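Local coordinates for UDP-glucose:anthocyanidin 3-O-glucosyltransferase (Clitoria ternatea, PDB 4REL), which belongs to the GT-B clan of glycosyltransferases, folding into two Rossmann-like domains that face each other across a central cleft, at residues S256-D259 with S265-Y268; F294-A299 with K310-R315; C110-A115 with E441-S446; P19-L24 with F37-T42. All blocks are in the same frame, centred on the assembly; numbering follows the deposited sequence.

Contact 1: residues S256-D259 with S265-Y268; sequences SWLD and SVAY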
loop_
_atom_site.group_PDB
_atom_site.type_symbol
_atom_site.label_atom_id
_atom_site.label_comp_id
_atom_site.label_asym_id
_atom_site.label_seq_id
_atom_site.Cartn_x
_atom_site.Cartn_y
_atom_site.Cartn_z
ATOM N N SER A 256 -5.621 -25.687 -3.040
ATOM C CA SER A 256 -5.669 -27.138 -2.977
ATOM C C SER A 256 -4.248 -27.660 -2.785
ATOM O O SER A 256 -4.006 -28.569 -1.986
ATOM C CB SER A 256 -6.290 -27.708 -4.254
ATOM O OG SER A 256 -6.412 -29.116 -4.175
ATOM N N TRP A 257 -3.315 -27.062 -3.516
ATOM C CA TRP A 257 -1.906 -27.407 -3.389
ATOM C C TRP A 257 -1.427 -27.146 -1.960
ATOM O O TRP A 257 -0.755 -27.983 -1.353
ATOM C CB TRP A 257 -1.077 -26.605 -4.390
ATOM C CG TRP A 257 0.361 -27.043 -4.480
ATOM C CD1 TRP A 257 0.863 -28.041 -5.264
ATOM C CD2 TRP A 257 1.478 -26.487 -3.774
ATOM N NE1 TRP A 257 2.221 -28.150 -5.081
ATOM C CE2 TRP A 257 2.625 -27.204 -4.175
ATOM C CE3 TRP A 257 1.621 -25.454 -2.841
ATOM C CZ2 TRP A 257 3.899 -26.917 -3.678
ATOM C CZ3 TRP A 257 2.886 -25.172 -2.347
ATOM C CH2 TRP A 257 4.006 -25.901 -2.765
ATOM N N LEU A 258 -1.792 -25.985 -1.418
ATOM C CA LEU A 258 -1.413 -25.639 -0.048
ATOM C C LEU A 258 -2.051 -26.591 0.976
ATOM O O LEU A 258 -1.448 -26.887 2.008
ATOM C CB LEU A 258 -1.748 -24.166 0.261
ATOM C CG LEU A 258 -0.942 -23.105 -0.503
ATOM C CD1 LEU A 258 -1.532 -21.707 -0.375
ATOM C CD2 LEU A 258 0.538 -23.085 -0.052
ATOM N N ASP A 259 -3.253 -27.093 0.683
ATOM C CA ASP A 259 -3.917 -28.040 1.588
ATOM C C ASP A 259 -3.079 -29.298 1.822
ATOM O O ASP A 259 -3.191 -29.950 2.865
ATOM C CB ASP A 259 -5.289 -28.457 1.042
ATOM C CG ASP A 259 -6.310 -27.345 1.101
ATOM O OD1 ASP A 259 -6.257 -26.528 2.050
ATOM O OD2 ASP A 259 -7.177 -27.299 0.198
ATOM N N SER A 265 4.780 -24.242 6.619
ATOM C CA SER A 265 5.943 -24.855 5.977
ATOM C C SER A 265 6.310 -24.227 4.625
ATOM O O SER A 265 7.424 -24.423 4.133
ATOM C CB SER A 265 5.701 -26.345 5.767
ATOM O OG SER A 265 4.636 -26.533 4.856
ATOM N N VAL A 266 5.378 -23.480 4.037
ATOM C CA VAL A 266 5.528 -23.013 2.655
ATOM C C VAL A 266 6.003 -21.573 2.570
ATOM O O VAL A 266 5.529 -20.716 3.307
ATOM C CB VAL A 266 4.198 -23.125 1.890
ATOM C CG1 VAL A 266 4.360 -22.636 0.444
ATOM C CG2 VAL A 266 3.705 -24.561 1.910
ATOM N N ALA A 267 6.950 -21.306 1.675
ATOM C CA ALA A 267 7.337 -19.923 1.393
ATOM C C ALA A 267 6.513 -19.353 0.236
ATOM O O ALA A 267 6.565 -19.871 -0.889
ATOM C CB ALA A 267 8.825 -19.849 1.066
ATOM N N TYR A 268 5.758 -18.285 0.499
ATOM C CA TYR A 268 5.057 -17.575 -0.563
ATOM C C TYR A 268 5.915 -16.383 -0.962
ATOM O O TYR A 268 6.278 -15.554 -0.125
ATOM C CB TYR A 268 3.663 -17.114 -0.095
ATOM C CG TYR A 268 3.017 -16.120 -1.039
ATOM C CD1 TYR A 268 2.949 -16.380 -2.401
ATOM C CD2 TYR A 268 2.483 -14.923 -0.567
ATOM C CE1 TYR A 268 2.366 -15.483 -3.278
ATOM C CE2 TYR A 268 1.891 -14.012 -1.436
ATOM C CZ TYR A 268 1.842 -14.300 -2.794
ATOM O OH TYR A 268 1.275 -13.412 -3.683
#
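Val-266 sets its CG1 methyl against both Trp-257 and Leu-258 at the start of the C-terminal Rossmann-like domain, where helix 254-259 leads through a short turn into strand 266-270 of the parallel sheet. The backbones stay well apart, with 7.9 Å between Leu-258 CA and Val-266 CA, and the gap is bridged by apolar side-chain atoms. No hydrogen bond crosses it. In Val-266 the CG1 branch lies opposite the backbone N (chi1 -180°), which carries it to both helix side chains, while CG2, beside the backbone N, reaches only Leu-258. CG1 comes up to the six-membered part of the Trp-257 indole from the edge, near the ring plane, and stands 4.0 Å from CZ3, so the ring is met on its rim rather than over a face. Leu-258 is turned differently: its CG sits beside the backbone N and opposite the carbonyl carbon (chi1 -67°), and its CD2 methyl reaches the strand. This methyl also lies in the plane of the indole, 3.8 Å from Trp-257 CE3, and the two neighbouring helix residues therefore offer one continuous apolar surface to the strand. Val-297 of the adjacent strand touches both of them, and Pro-295 packs on Val-266. Leu-258 O accepts a hydrogen bond from Ser-336 OG, while the backbone of Ser-336 is bonded to Ser-265 and Val-266, so that one residue ties down both backbones. The Leu-258 CD2 methyl settles astride the valine fork, 3.9 Å from Val-266 CG1 and 4.0 Å from Val-266 CG2.

Contact 2: residues F294-A299 with K310-R315; sequences FPFVWA and KGFVER
Phe-296 and Trp-298 belong to the extended strand 296-299, and Phe-312 opens the short helix 312-315 that faces it. Between the backbones the nearest CA atoms, those of Trp-298 and Val-313, are 10.5 Å apart, leaving room for whole aromatic rings. Gly-311 takes the N-cap position with a positive phi of 82°, and the first helical bond runs from Arg-315 N to Gly-311 O at 2.8 Å. Two strand residues, two positions apart and so on the same side of the sheet, receive the ring of Phe-312. Phe-296 has its CG between the backbone N and the carbonyl carbon (chi1 63°), which stands its ring out to meet Phe-312 arriving from the opposite direction. The two CZ atoms of Phe-296 and Phe-312 are 3.9 Å apart, with the rings meeting obliquely. Trp-298 offers the edge of its six-membered ring: Phe-312 CE2 lies near the indole plane, 3.9 Å from Trp-298 CZ3. Phe-294 O reaches the edge of the Phe-296 ring in plane, 3.4 Å from CD2. Across the helix start, Arg-315 folds back so that NH1 donates to Lys-310 O at 3.0 Å, in the carbonyl plane on a lone pair, while Gly-311 O sits over one face of the guanidinium. A salt bridge from Arg-315 NE to Glu-290 OE2 ties this group to helix 279-292, whose Leu-289 also packs on Trp-298. Three aromatic side chains thus join strand to helix in the beta-alpha-beta unit 296-299, 312-315, 320-323 of the C-terminal Rossmann-like domain.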
loop_
_atom_site.group_PDB
_atom_site.type_symbol
_atom_site.label_atom_id
_atom_site.label_comp_id
_atom_site.label_asym_id
_atom_site.label_seq_id
_atom_site.Cartn_x
_atom_site.Cartn_y
_atom_site.Cartn_z
ATOM N N PHE A 294 12.671 -26.128 0.487
ATOM C CA PHE A 294 11.373 -25.841 1.099
ATOM C C PHE A 294 10.303 -25.789 0.027
ATOM O O PHE A 294 10.588 -25.444 -1.123
ATOM C CB PHE A 294 11.385 -24.496 1.840
ATOM C CG PHE A 294 12.328 -24.441 3.015
ATOM C CD1 PHE A 294 12.211 -25.342 4.061
ATOM C CD2 PHE A 294 13.308 -23.460 3.082
ATOM C CE1 PHE A 294 13.073 -25.280 5.151
ATOM C CE2 PHE A 294 14.173 -23.392 4.165
ATOM C CZ PHE A 294 14.053 -24.305 5.202
ATOM N N PRO A 295 9.060 -26.120 0.398
ATOM C CA PRO A 295 7.969 -25.929 -0.558
ATOM C C PRO A 295 7.698 -24.437 -0.740
ATOM O O PRO A 295 7.880 -23.655 0.186
ATOM C CB PRO A 295 6.787 -26.642 0.099
ATOM C CG PRO A 295 7.116 -26.679 1.558
ATOM C CD PRO A 295 8.612 -26.759 1.650
ATOM N N PHE A 296 7.313 -24.042 -1.945
ATOM C CA PHE A 296 7.133 -22.627 -2.229
ATOM C C PHE A 296 6.060 -22.378 -3.274
ATOM O O PHE A 296 5.784 -23.236 -4.111
ATOM C CB PHE A 296 8.467 -21.989 -2.674
ATOM C CG PHE A 296 9.021 -22.558 -3.960
ATOM C CD1 PHE A 296 8.632 -22.044 -5.195
ATOM C CD2 PHE A 296 9.945 -23.597 -3.933
ATOM C CE1 PHE A 296 9.147 -22.569 -6.388
ATOM C CE2 PHE A 296 10.466 -24.118 -5.112
ATOM C CZ PHE A 296 10.063 -23.609 -6.344
ATOM N N VAL A 297 5.440 -21.204 -3.193
ATOM C CA VAL A 297 4.585 -20.697 -4.251
ATOM C C VAL A 297 5.162 -19.344 -4.627
ATOM O O VAL A 297 5.269 -18.461 -3.783
ATOM C CB VAL A 297 3.144 -20.494 -3.774
ATOM C CG1 VAL A 297 2.302 -19.907 -4.911
ATOM C CG2 VAL A 297 2.545 -21.811 -3.313
ATOM N N TRP A 298 5.557 -19.187 -5.885
ATOM C CA TRP A 298 6.175 -17.944 -6.330
ATOM C C TRP A 298 5.278 -17.321 -7.389
ATOM O O TRP A 298 5.070 -17.904 -8.460
ATOM C CB TRP A 298 7.573 -18.236 -6.892
ATOM C CG TRP A 298 8.400 -17.040 -7.300
ATOM C CD1 TRP A 298 8.062 -15.717 -7.193
ATOM C CD2 TRP A 298 9.718 -17.072 -7.872
ATOM N NE1 TRP A 298 9.098 -14.925 -7.657
ATOM C CE2 TRP A 298 10.116 -15.735 -8.090
ATOM C CE3 TRP A 298 10.594 -18.104 -8.231
ATOM C CZ2 TRP A 298 11.351 -15.404 -8.644
ATOM C CZ3 TRP A 298 11.821 -17.775 -8.786
ATOM C CH2 TRP A 298 12.187 -16.437 -8.988
ATOM N N ALA A 299 4.711 -16.158 -7.068
ATOM C CA ALA A 299 3.914 -15.411 -8.026
ATOM C C ALA A 299 4.894 -14.545 -8.784
ATOM O O ALA A 299 5.482 -13.620 -8.216
ATOM C CB ALA A 299 2.874 -14.558 -7.315
ATOM N N LYS A 310 17.835 -22.520 -16.310
ATOM C CA LYS A 310 17.326 -23.621 -17.115
ATOM C C LYS A 310 17.009 -24.831 -16.230
ATOM O O LYS A 310 17.833 -25.248 -15.417
ATOM C CB LYS A 310 18.333 -24.017 -18.199
ATOM C CG LYS A 310 17.832 -25.152 -19.077
ATOM C CD LYS A 310 18.804 -25.516 -20.187
ATOM C CE LYS A 310 18.171 -26.537 -21.122
ATOM N NZ LYS A 310 19.126 -27.053 -22.136
ATOM N N GLY A 311 15.797 -25.369 -16.376
ATOM C CA GLY A 311 15.393 -26.541 -15.622
ATOM C C GLY A 311 14.910 -26.288 -14.203
ATOM O O GLY A 311 14.461 -27.221 -13.528
ATOM N N PHE A 312 15.001 -25.046 -13.737
ATOM C CA PHE A 312 14.599 -24.743 -12.363
ATOM C C PHE A 312 13.131 -25.088 -12.089
ATOM O O PHE A 312 12.817 -25.739 -11.091
ATOM C CB PHE A 312 14.885 -23.275 -12.011
ATOM C CG PHE A 312 14.026 -22.744 -10.887
ATOM C CD1 PHE A 312 14.277 -23.105 -9.569
ATOM C CD2 PHE A 312 12.975 -21.881 -11.154
ATOM C CE1 PHE A 312 13.479 -22.625 -8.533
ATOM C CE2 PHE A 312 12.177 -21.392 -10.123
ATOM C CZ PHE A 312 12.427 -21.768 -8.818
ATOM N N VAL A 313 12.226 -24.640 -12.951
ATOM C CA VAL A 313 10.810 -24.895 -12.708
ATOM C C VAL A 313 10.533 -26.390 -12.771
ATOM O O VAL A 313 9.813 -26.940 -11.938
ATOM C CB VAL A 313 9.902 -24.165 -13.718
ATOM C CG1 VAL A 313 8.459 -24.496 -13.449
ATOM C CG2 VAL A 313 10.105 -22.656 -13.623
ATOM N N GLU A 314 11.116 -27.046 -13.767
ATOM C CA GLU A 314 10.942 -28.482 -13.931
ATOM C C GLU A 314 11.480 -29.275 -12.734
ATOM O O GLU A 314 10.786 -30.144 -12.196
ATOM C CB GLU A 314 11.603 -28.955 -15.233
ATOM C CG GLU A 314 11.321 -30.405 -15.557
ATOM C CD GLU A 314 11.776 -30.791 -16.955
ATOM O OE1 GLU A 314 12.067 -29.881 -17.765
ATOM O OE2 GLU A 314 11.831 -32.007 -17.239
ATOM N N ARG A 315 12.702 -28.973 -12.303
ATOM C CA ARG A 315 13.299 -29.698 -11.179
ATOM C C ARG A 315 12.540 -29.494 -9.857
ATOM O O ARG A 315 12.501 -30.396 -9.017
ATOM C CB ARG A 315 14.781 -29.341 -11.000
ATOM C CG ARG A 315 15.711 -29.869 -12.094
ATOM C CD ARG A 315 17.170 -29.578 -11.731
ATOM N NE ARG A 315 17.370 -28.165 -11.419
ATOM C CZ ARG A 315 17.748 -27.249 -12.304
ATOM N NH1 ARG A 315 17.985 -27.592 -13.566
ATOM N NH2 ARG A 315 17.889 -25.986 -11.930
#

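Contact 3: residues C110-A115 with E441-S446; sequences CIIADA and EVISSS
Cys-110 and Ile-112, on the same side of strand 110-114, make the apolar part of the contact with Ile-443 of the last helix. Cys-110 SG, opposite its backbone N (chi1 -177°), lies 4.3 Å from Ile-443 CG1. One step further along the strand, the delta methyls lie side by side, Ile-112 CD1 being 4.3 Å from Ile-443 CD1. Val-7 of the neighbouring strand touches both isoleucines and extends this layer. The contact joins chain regions more than 320 residues apart: in the GT-B fold the C-terminal helix passes back over the N-terminal Rossmann-like domain, and here it covers the beginning of one of the inner sheet strands. Van der Waals contact without a bond brings Ser-446 OG to 3.7 Å from Cys-110 CB. The polar contacts hold the chain end instead. Ser-446 OG donates to Ile-443 O at 2.8 Å, from 28° out of the carbonyl plane, and is also hydrogen-bonded to Thr-109 OG1 just before the strand. Gln-5 NE2 bonds both Ile-443 O and Ser-446 O, so the carbonyl of Ile-443 has two side-chain donors, besides a weak bond from Ser-446 N. In the last turn of the helix Ser-445 N is hydrogen-bonded to Glu-441 O at 2.8 Å.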
loop_
_atom_site.group_PDB
_atom_site.type_symbol
_atom_site.label_atom_id
_atom_site.label_comp_id
_atom_site.label_asym_id
_atom_site.label_seq_id
_atom_site.Cartn_x
_atom_site.Cartn_y
_atom_site.Cartn_z
ATOM N N CYS A 110 -18.005 17.866 0.042
ATOM C CA CYS A 110 -16.851 17.305 0.723
ATOM C C CYS A 110 -15.990 16.589 -0.314
ATOM O O CYS A 110 -16.517 15.998 -1.252
ATOM C CB CYS A 110 -17.319 16.325 1.806
ATOM S SG CYS A 110 -15.992 15.606 2.794
ATOM N N ILE A 111 -14.669 16.665 -0.170
ATOM C CA ILE A 111 -13.777 15.926 -1.049
ATOM C C ILE A 111 -12.948 14.954 -0.231
ATOM O O ILE A 111 -12.419 15.319 0.825
ATOM C CB ILE A 111 -12.850 16.865 -1.857
ATOM C CG1 ILE A 111 -13.691 17.638 -2.892
ATOM C CG2 ILE A 111 -11.748 16.068 -2.575
ATOM C CD1 ILE A 111 -12.910 18.661 -3.700
ATOM N N ILE A 112 -12.871 13.710 -0.703
ATOM C CA ILE A 112 -11.901 12.748 -0.187
ATOM C C ILE A 112 -10.927 12.495 -1.312
ATOM O O ILE A 112 -11.322 12.202 -2.437
ATOM C CB ILE A 112 -12.537 11.404 0.201
ATOM C CG1 ILE A 112 -13.581 11.600 1.294
ATOM C CG2 ILE A 112 -11.475 10.411 0.693
ATOM C CD1 ILE A 112 -14.325 10.337 1.625
ATOM N N ALA A 113 -9.643 12.602 -1.020
ATOM C CA ALA A 113 -8.647 12.384 -2.055
ATOM C C ALA A 113 -7.446 11.642 -1.516
ATOM O O ALA A 113 -7.050 11.819 -0.361
ATOM C CB ALA A 113 -8.213 13.711 -2.660
ATOM N N ASP A 114 -6.867 10.803 -2.366
ATOM C CA ASP A 114 -5.569 10.222 -2.060
ATOM C C ASP A 114 -4.632 11.399 -1.800
ATOM O O ASP A 114 -4.664 12.377 -2.532
ATOM C CB ASP A 114 -5.083 9.400 -3.258
ATOM C CG ASP A 114 -3.807 8.633 -2.961
ATOM O OD1 ASP A 114 -3.855 7.382 -2.899
ATOM O OD2 ASP A 114 -2.753 9.276 -2.780
ATOM N N ALA A 115 -3.836 11.329 -0.735
ATOM C CA ALA A 115 -2.963 12.442 -0.351
ATOM C C ALA A 115 -2.031 12.912 -1.467
ATOM O O ALA A 115 -1.615 14.070 -1.478
ATOM C CB ALA A 115 -2.138 12.071 0.901
ATOM N N GLU A 441 -19.567 11.203 10.204
ATOM C CA GLU A 441 -20.195 12.443 10.651
ATOM C C GLU A 441 -19.561 13.674 9.999
ATOM O O GLU A 441 -20.242 14.664 9.783
ATOM C CB GLU A 441 -20.213 12.587 12.181
ATOM C CG GLU A 441 -20.487 11.314 12.992
ATOM C CD GLU A 441 -21.599 10.419 12.456
ATOM O OE1 GLU A 441 -22.628 10.934 11.967
ATOM O OE2 GLU A 441 -21.443 9.179 12.552
ATOM N N VAL A 442 -18.277 13.615 9.656
ATOM C CA VAL A 442 -17.686 14.735 8.912
ATOM C C VAL A 442 -18.437 14.917 7.589
ATOM O O VAL A 442 -18.797 16.032 7.195
ATOM C CB VAL A 442 -16.189 14.535 8.637
ATOM C CG1 VAL A 442 -15.691 15.558 7.626
ATOM C CG2 VAL A 442 -15.402 14.647 9.928
ATOM N N ILE A 443 -18.696 13.800 6.922
ATOM C CA ILE A 443 -19.402 13.811 5.650
ATOM C C ILE A 443 -20.855 14.265 5.815
ATOM O O ILE A 443 -21.354 15.060 5.018
ATOM C CB ILE A 443 -19.331 12.435 4.993
ATOM C CG1 ILE A 443 -17.895 12.154 4.558
ATOM C CG2 ILE A 443 -20.280 12.356 3.793
ATOM C CD1 ILE A 443 -17.596 10.682 4.332
ATOM N N SER A 444 -21.532 13.783 6.853
ATOM C CA SER A 444 -22.926 14.181 7.063
ATOM C C SER A 444 -23.067 15.632 7.550
ATOM O O SER A 444 -24.113 16.255 7.357
ATOM C CB SER A 444 -23.676 13.201 7.978
ATOM O OG SER A 444 -23.182 13.225 9.301
ATOM N N SER A 445 -22.010 16.172 8.154
ATOM C CA SER A 445 -22.034 17.542 8.683
ATOM C C SER A 445 -21.626 18.579 7.643
ATOM O O SER A 445 -21.873 19.778 7.825
ATOM C CB SER A 445 -21.122 17.673 9.911
ATOM O OG SER A 445 -21.671 16.998 11.026
ATOM N N SER A 446 -21.011 18.114 6.559
ATOM C CA SER A 446 -20.495 18.998 5.515
ATOM C C SER A 446 -21.610 19.689 4.732
ATOM O O SER A 446 -22.785 19.309 4.800
ATOM C CB SER A 446 -19.561 18.231 4.561
ATOM O OG SER A 446 -20.275 17.328 3.718
ATOM O OXT SER A 446 -21.361 20.665 4.021
#

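Contact 4: residues P19-L24 with F37-T42; sequences PPLLNL and FSFIGT
Phe-39 turns its ring away from its own backbone N (chi1 -160°) and out from strand 36-42 toward helix 18-31, while Leu-21 swings its CG likewise opposite N (chi1 -173°) to meet the ring from the helix side. The closest approaches all fall on one ring atom, Phe-39 CE1. It lies 4.3 Å from the branch carbon Leu-21 CG and 4.1 Å from Leu-22 CA, so the ring end rests partly on the helix backbone itself. Leu-22 CB follows at 4.4 Å from CE1, and the Leu-22 side chain also packs on Leu-49 and Phe-50 of helix 43-50. Both leucines approach the ring obliquely. CE1 lies against the backbone where Leu-21 passes into Leu-22, 4.1 Å from Leu-22 N as well; the nearest CA atoms, those of Leu-22 and Phe-39, are 8.3 Å apart. Within the helix Asn-23 N is hydrogen-bonded to Pro-19 O at 2.8 Å. Other neighbours complete the setting: Phe-50 meets the Phe-39 ring edge-to-face, and Ile-9 of the neighbouring strand 6-10 touches Leu-21. The packing of helix on strand is that of the first beta-alpha-beta unit, strands 6-10 and 36-42 with helix 18-31, of the N-terminal Rossmann-like domain.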
loop_
_atom_site.group_PDB
_atom_site.type_symbol
_atom_site.label_atom_id
_atom_site.label_comp_id
_atom_site.label_asym_id
_atom_site.label_seq_id
_atom_site.Cartn_x
_atom_site.Cartn_y
_atom_site.Cartn_z
ATOM N N PRO A 19 -7.668 0.021 -5.221
ATOM C CA PRO A 19 -8.590 -0.740 -4.366
ATOM C C PRO A 19 -8.798 -0.193 -2.929
ATOM O O PRO A 19 -9.943 -0.202 -2.470
ATOM C CB PRO A 19 -7.974 -2.147 -4.347
ATOM C CG PRO A 19 -7.190 -2.229 -5.626
ATOM C CD PRO A 19 -6.627 -0.843 -5.817
ATOM N N PRO A 20 -7.737 0.277 -2.234
ATOM C CA PRO A 20 -8.011 0.752 -0.868
ATOM C C PRO A 20 -8.977 1.937 -0.804
ATOM O O PRO A 20 -9.764 2.029 0.149
ATOM C CB PRO A 20 -6.631 1.189 -0.352
ATOM C CG PRO A 20 -5.647 0.456 -1.203
ATOM C CD PRO A 20 -6.290 0.293 -2.544
ATOM N N LEU A 21 -8.943 2.826 -1.793
ATOM C CA LEU A 21 -9.846 3.971 -1.746
ATOM C C LEU A 21 -11.264 3.550 -2.132
ATOM O O LEU A 21 -12.235 4.030 -1.544
ATOM C CB LEU A 21 -9.337 5.120 -2.621
ATOM C CG LEU A 21 -10.138 6.420 -2.492
ATOM C CD1 LEU A 21 -10.268 6.843 -1.036
ATOM C CD2 LEU A 21 -9.453 7.499 -3.313
ATOM N N LEU A 22 -11.398 2.660 -3.117
ATOM C CA LEU A 22 -12.735 2.155 -3.447
ATOM C C LEU A 22 -13.310 1.424 -2.254
ATOM O O LEU A 22 -14.505 1.530 -1.962
ATOM C CB LEU A 22 -12.709 1.218 -4.656
ATOM C CG LEU A 22 -14.052 0.568 -4.988
ATOM C CD1 LEU A 22 -15.070 1.633 -5.288
ATOM C CD2 LEU A 22 -13.872 -0.358 -6.189
ATOM N N ASN A 23 -12.454 0.688 -1.558
ATOM C CA ASN A 23 -12.859 -0.037 -0.359
ATOM C C ASN A 23 -13.478 0.918 0.656
ATOM O O ASN A 23 -14.558 0.667 1.193
ATOM C CB ASN A 23 -11.641 -0.729 0.243
ATOM C CG ASN A 23 -12.003 -1.737 1.309
ATOM O OD1 ASN A 23 -12.998 -2.465 1.196
ATOM N ND2 ASN A 23 -11.178 -1.803 2.353
ATOM N N LEU A 24 -12.797 2.028 0.913
ATOM C CA LEU A 24 -13.313 3.013 1.864
ATOM C C LEU A 24 -14.627 3.632 1.386
ATOM O O LEU A 24 -15.591 3.755 2.152
ATOM C CB LEU A 24 -12.275 4.108 2.115
ATOM C CG LEU A 24 -12.751 5.267 3.005
ATOM C CD1 LEU A 24 -13.033 4.793 4.424
ATOM C CD2 LEU A 24 -11.702 6.383 3.018
ATOM N N PHE A 37 -21.831 9.640 -3.849
ATOM C CA PHE A 37 -20.381 9.487 -3.902
ATOM C C PHE A 37 -19.946 9.452 -5.363
ATOM O O PHE A 37 -20.371 8.587 -6.133
ATOM C CB PHE A 37 -19.942 8.216 -3.160
ATOM C CG PHE A 37 -20.194 8.277 -1.670
ATOM C CD1 PHE A 37 -19.181 8.647 -0.796
ATOM C CD2 PHE A 37 -21.457 8.016 -1.152
ATOM C CE1 PHE A 37 -19.407 8.722 0.577
ATOM C CE2 PHE A 37 -21.693 8.098 0.220
ATOM C CZ PHE A 37 -20.665 8.447 1.084
ATOM N N SER A 38 -19.105 10.407 -5.742
ATOM C CA SER A 38 -18.701 10.549 -7.130
ATOM C C SER A 38 -17.216 10.244 -7.242
ATOM O O SER A 38 -16.380 11.018 -6.778
ATOM C CB SER A 38 -19.014 11.961 -7.632
ATOM O OG SER A 38 -20.430 12.186 -7.706
ATOM N N PHE A 39 -16.907 9.107 -7.853
ATOM C CA PHE A 39 -15.543 8.582 -7.932
ATOM C C PHE A 39 -14.940 9.013 -9.266
ATOM O O PHE A 39 -15.416 8.625 -10.332
ATOM C CB PHE A 39 -15.591 7.051 -7.820
ATOM C CG PHE A 39 -14.293 6.417 -7.416
ATOM C CD1 PHE A 39 -14.034 6.128 -6.085
ATOM C CD2 PHE A 39 -13.338 6.093 -8.366
ATOM C CE1 PHE A 39 -12.846 5.529 -5.699
ATOM C CE2 PHE A 39 -12.138 5.489 -7.990
ATOM C CZ PHE A 39 -11.895 5.211 -6.662
ATOM N N ILE A 40 -13.882 9.810 -9.205
ATOM C CA ILE A 40 -13.368 10.481 -10.390
ATOM C C ILE A 40 -11.980 9.939 -10.715
ATOM O O ILE A 40 -11.007 10.240 -10.024
ATOM C CB ILE A 40 -13.290 12.007 -10.160
ATOM C CG1 ILE A 40 -14.677 12.562 -9.804
ATOM C CG2 ILE A 40 -12.722 12.710 -11.387
ATOM C CD1 ILE A 40 -14.648 13.990 -9.225
ATOM N N GLY A 41 -11.894 9.128 -11.765
ATOM C CA GLY A 41 -10.624 8.522 -12.149
ATOM C C GLY A 41 -10.310 8.759 -13.610
ATOM O O GLY A 41 -11.023 9.500 -14.287
ATOM N N THR A 42 -9.243 8.134 -14.102
ATOM C CA THR A 42 -8.903 8.214 -15.518
ATOM C C THR A 42 -9.545 7.031 -16.228
ATOM O O THR A 42 -10.080 6.131 -15.574
ATOM C CB THR A 42 -7.391 8.139 -15.725
ATOM O OG1 THR A 42 -6.904 6.907 -15.171
ATOM C CG2 THR A 42 -6.697 9.294 -15.018
#

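The contacts fall into two pairs, one in each half of the GT-B fold. Contacts 1 and 2 have centres about 13 Å apart and share a sheet: strands 266-270 and 296-299 are neighbours, probably joined by hydrogen bonds from Val-297 N to Ala-267 O and from Ala-267 N to Pro-295 O, both 2.9 Å. Contacts 3 and 4, also about 13 Å between centres, meet where Ile-112 CG2 lies 4.1 Å from Leu-21 CD1. The pairs do not touch; contacts 2 and 3 are about 48 Å apart between centres. Contact 4 lies near the bound kaempferol without lining its pocket, the side chain of Leu-21 being about 12 Å from it. Strand 110-114 of contact 3 is linked to the pocket through Asp-114 OD1, hydrogen-bonded to ND1 of the pocket residue His-17.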